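Local coordinates for protein RNA-dependent RNA polymerase (Toscana virus, PDB 6QW0) that probably acts as the cap-snatching endonuclease of the viral L protein, cutting capped host RNA to prime viral transcription, at residues A[26-31]-A[188-193]. Residues are numbered along the deposited sequence; the frame is centred on the assembly and turned at random.
Sequences SSIYDT and EIVFRF. With SO4 (sulfate ion), chain E.
Sulfate oxygen O4 is gripped by Ser-26 OG and the backbone N-H of Ile-28, both of loop 26-31, two residues whose side chains also meet helix 183-203. Ser-26 OG donates to sulfate O4 at 2.7 Å; chi1 of 51° sets this hydroxyl between its own backbone N and carbonyl carbon. Ile-28 N donates to sulfate O4 over 2.9 Å, nearly straight at 168°. Tyr-29 N holds sulfate O1 at 2.7 Å along a more bent path. Arg-194, on the next turn of the helix, adds a hydrogen bond from NH2, so the anion, probably from the crystallisation liquor, ties loop to helix where the two segments share no hydrogen bond of their own.

The remaining contact is apolar. The long branch of Ile-28 ends in CD1, which lies against the helix backbone, 3.7 Å from Phe-191 N, with Val-190 CG1 (3.8 Å) and Phe-191 CB (4.0 Å) beside it. Val-190, short and branched at CB, also meets Ser-26 CB, a serine being small enough to come close to the helix. Phe-191 has CG anti to its backbone N (chi1 -171°), and its ring edge receives Ile-28 CG2 near the ring plane. Further along the ring, Thr-31 CG2 comes within 4.0 Å of Phe-191 CE2, obliquely. Threonine suits this place because its branched CB carries a methyl that touches the ring at CE2.

Val-170 of strand 163-171 also packs on Val-190, and Ser-27 N bonds to Asn-187 OD1. The arrangement is a loop leaving edge strand 22-25 and packing across the C-terminal helix, within a domain of the PD-(D/E)XK nuclease clan.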
loop_
_atom_site.group_PDB
_atom_site.type_symbol
_atom_site.label_atom_id
_atom_site.label_comp_id
_atom_site.label_asym_id
_atom_site.label_seq_id
_atom_site.Cartn_x
_atom_site.Cartn_y
_atom_site.Cartn_z
ATOM N N SER A 26 -10.573 12.792 2.702
ATOM C CA SER A 26 -11.678 11.972 2.231
ATOM C C SER A 26 -12.943 12.818 2.081
ATOM O O SER A 26 -13.076 13.906 2.653
ATOM C CB SER A 26 -11.938 10.791 3.173
ATOM O OG SER A 26 -12.069 11.200 4.522
ATOM N N SER A 27 -13.868 12.303 1.284
ATOM C CA SER A 27 -15.145 12.957 1.013
ATOM C C SER A 27 -16.225 11.888 0.936
ATOM O O SER A 27 -17.021 11.825 -0.001
ATOM C CB SER A 27 -15.069 13.787 -0.267
ATOM O OG SER A 27 -14.805 12.961 -1.393
ATOM N N ILE A 28 -16.235 11.013 1.938
ATOM C CA ILE A 28 -17.151 9.880 1.928
ATOM C C ILE A 28 -18.545 10.345 2.308
ATOM O O ILE A 28 -19.548 9.891 1.740
ATOM C CB ILE A 28 -16.638 8.776 2.870
ATOM C CG1 ILE A 28 -15.342 8.165 2.334
ATOM C CG2 ILE A 28 -17.686 7.699 3.055
ATOM C CD1 ILE A 28 -14.597 7.339 3.387
ATOM N N TYR A 29 -18.624 11.263 3.270
ATOM C CA TYR A 29 -19.878 11.894 3.684
ATOM C C TYR A 29 -20.776 10.826 4.299
ATOM O O TYR A 29 -20.315 10.048 5.148
ATOM C CB TYR A 29 -20.472 12.731 2.549
ATOM C CG TYR A 29 -19.560 13.862 2.141
ATOM C CD1 TYR A 29 -19.545 14.361 0.845
ATOM C CD2 TYR A 29 -18.700 14.427 3.069
ATOM C CE1 TYR A 29 -18.694 15.407 0.491
ATOM C CE2 TYR A 29 -17.850 15.460 2.729
ATOM C CZ TYR A 29 -17.850 15.952 1.437
ATOM O OH TYR A 29 -16.999 16.987 1.094
ATOM N N ASP A 30 -22.038 10.736 3.920
ATOM C CA ASP A 30 -22.966 9.820 4.566
ATOM C C ASP A 30 -23.256 8.687 3.585
ATOM O O ASP A 30 -24.307 8.641 2.943
ATOM C CB ASP A 30 -24.210 10.588 4.973
ATOM C CG ASP A 30 -25.123 9.789 5.854
ATOM O OD1 ASP A 30 -24.830 8.593 6.079
ATOM O OD2 ASP A 30 -26.120 10.354 6.335
ATOM N N THR A 31 -22.296 7.759 3.470
ATOM C CA THR A 31 -22.227 6.588 2.597
ATOM C C THR A 31 -22.533 5.317 3.381
ATOM O O THR A 31 -22.042 5.156 4.505
ATOM C CB THR A 31 -20.837 6.465 1.962
ATOM O OG1 THR A 31 -20.523 7.667 1.246
ATOM C CG2 THR A 31 -20.768 5.292 0.994
ATOM N N GLU A 188 -11.727 5.244 -1.450
ATOM C CA GLU A 188 -11.737 3.785 -1.330
ATOM C C GLU A 188 -10.756 3.316 -0.262
ATOM O O GLU A 188 -11.080 2.450 0.555
ATOM C CB GLU A 188 -11.428 3.135 -2.681
ATOM C CG GLU A 188 -11.759 1.637 -2.737
ATOM C CD GLU A 188 -13.262 1.365 -2.773
ATOM O OE1 GLU A 188 -14.040 2.321 -2.976
ATOM O OE2 GLU A 188 -13.650 0.201 -2.577
ATOM N N ILE A 189 -9.557 3.903 -0.233
ATOM C CA ILE A 189 -8.590 3.571 0.806
ATOM C C ILE A 189 -9.146 3.906 2.189
ATOM O O ILE A 189 -9.111 3.080 3.109
ATOM C CB ILE A 189 -7.257 4.292 0.533
ATOM C CG1 ILE A 189 -6.609 3.707 -0.734
ATOM C CG2 ILE A 189 -6.322 4.181 1.731
ATOM C CD1 ILE A 189 -5.683 4.688 -1.463
ATOM N N VAL A 190 -9.653 5.130 2.360
ATOM C CA VAL A 190 -10.175 5.540 3.661
ATOM C C VAL A 190 -11.391 4.700 4.049
ATOM O O VAL A 190 -11.498 4.239 5.190
ATOM C CB VAL A 190 -10.500 7.044 3.657
ATOM C CG1 VAL A 190 -11.153 7.453 4.984
ATOM C CG2 VAL A 190 -9.240 7.869 3.425
ATOM N N PHE A 191 -12.303 4.468 3.109
ATOM C CA PHE A 191 -13.483 3.649 3.403
ATOM C C PHE A 191 -13.090 2.252 3.890
ATOM O O PHE A 191 -13.642 1.739 4.871
ATOM C CB PHE A 191 -14.363 3.568 2.157
ATOM C CG PHE A 191 -15.704 2.931 2.396
ATOM C CD1 PHE A 191 -15.858 1.556 2.281
ATOM C CD2 PHE A 191 -16.809 3.701 2.721
ATOM C CE1 PHE A 191 -17.087 0.954 2.486
ATOM C CE2 PHE A 191 -18.048 3.103 2.930
ATOM C CZ PHE A 191 -18.189 1.736 2.811
ATOM N N ARG A 192 -12.142 1.609 3.203
ATOM C CA ARG A 192 -11.699 0.280 3.615
ATOM C C ARG A 192 -10.989 0.317 4.966
ATOM O O ARG A 192 -11.120 -0.624 5.762
ATOM C CB ARG A 192 -10.775 -0.321 2.541
ATOM C CG ARG A 192 -11.485 -0.631 1.219
ATOM C CD ARG A 192 -10.519 -1.284 0.182
ATOM N NE ARG A 192 -9.988 -2.561 0.651
ATOM C CZ ARG A 192 -10.337 -3.752 0.172
ATOM N NH1 ARG A 192 -11.222 -3.852 -0.817
ATOM N NH2 ARG A 192 -9.808 -4.850 0.690
ATOM N N PHE A 193 -10.216 1.384 5.233
ATOM C CA PHE A 193 -9.532 1.519 6.518
ATOM C C PHE A 193 -10.539 1.642 7.653
ATOM O O PHE A 193 -10.393 0.989 8.692
ATOM C CB PHE A 193 -8.587 2.732 6.493
ATOM C CG PHE A 193 -7.812 2.953 7.768
ATOM C CD1 PHE A 193 -7.035 1.942 8.323
ATOM C CD2 PHE A 193 -7.822 4.199 8.390
ATOM C CE1 PHE A 193 -6.304 2.157 9.483
ATOM C CE2 PHE A 193 -7.083 4.422 9.550
ATOM C CZ PHE A 193 -6.327 3.409 10.095
HETATM S S SO4 E . -15.509 12.412 5.236
HETATM O O1 SO4 E . -16.736 12.728 4.520
HETATM O O2 SO4 E . -15.825 11.742 6.494
HETATM O O3 SO4 E . -14.774 13.650 5.501
HETATM O O4 SO4 E . -14.709 11.529 4.400
#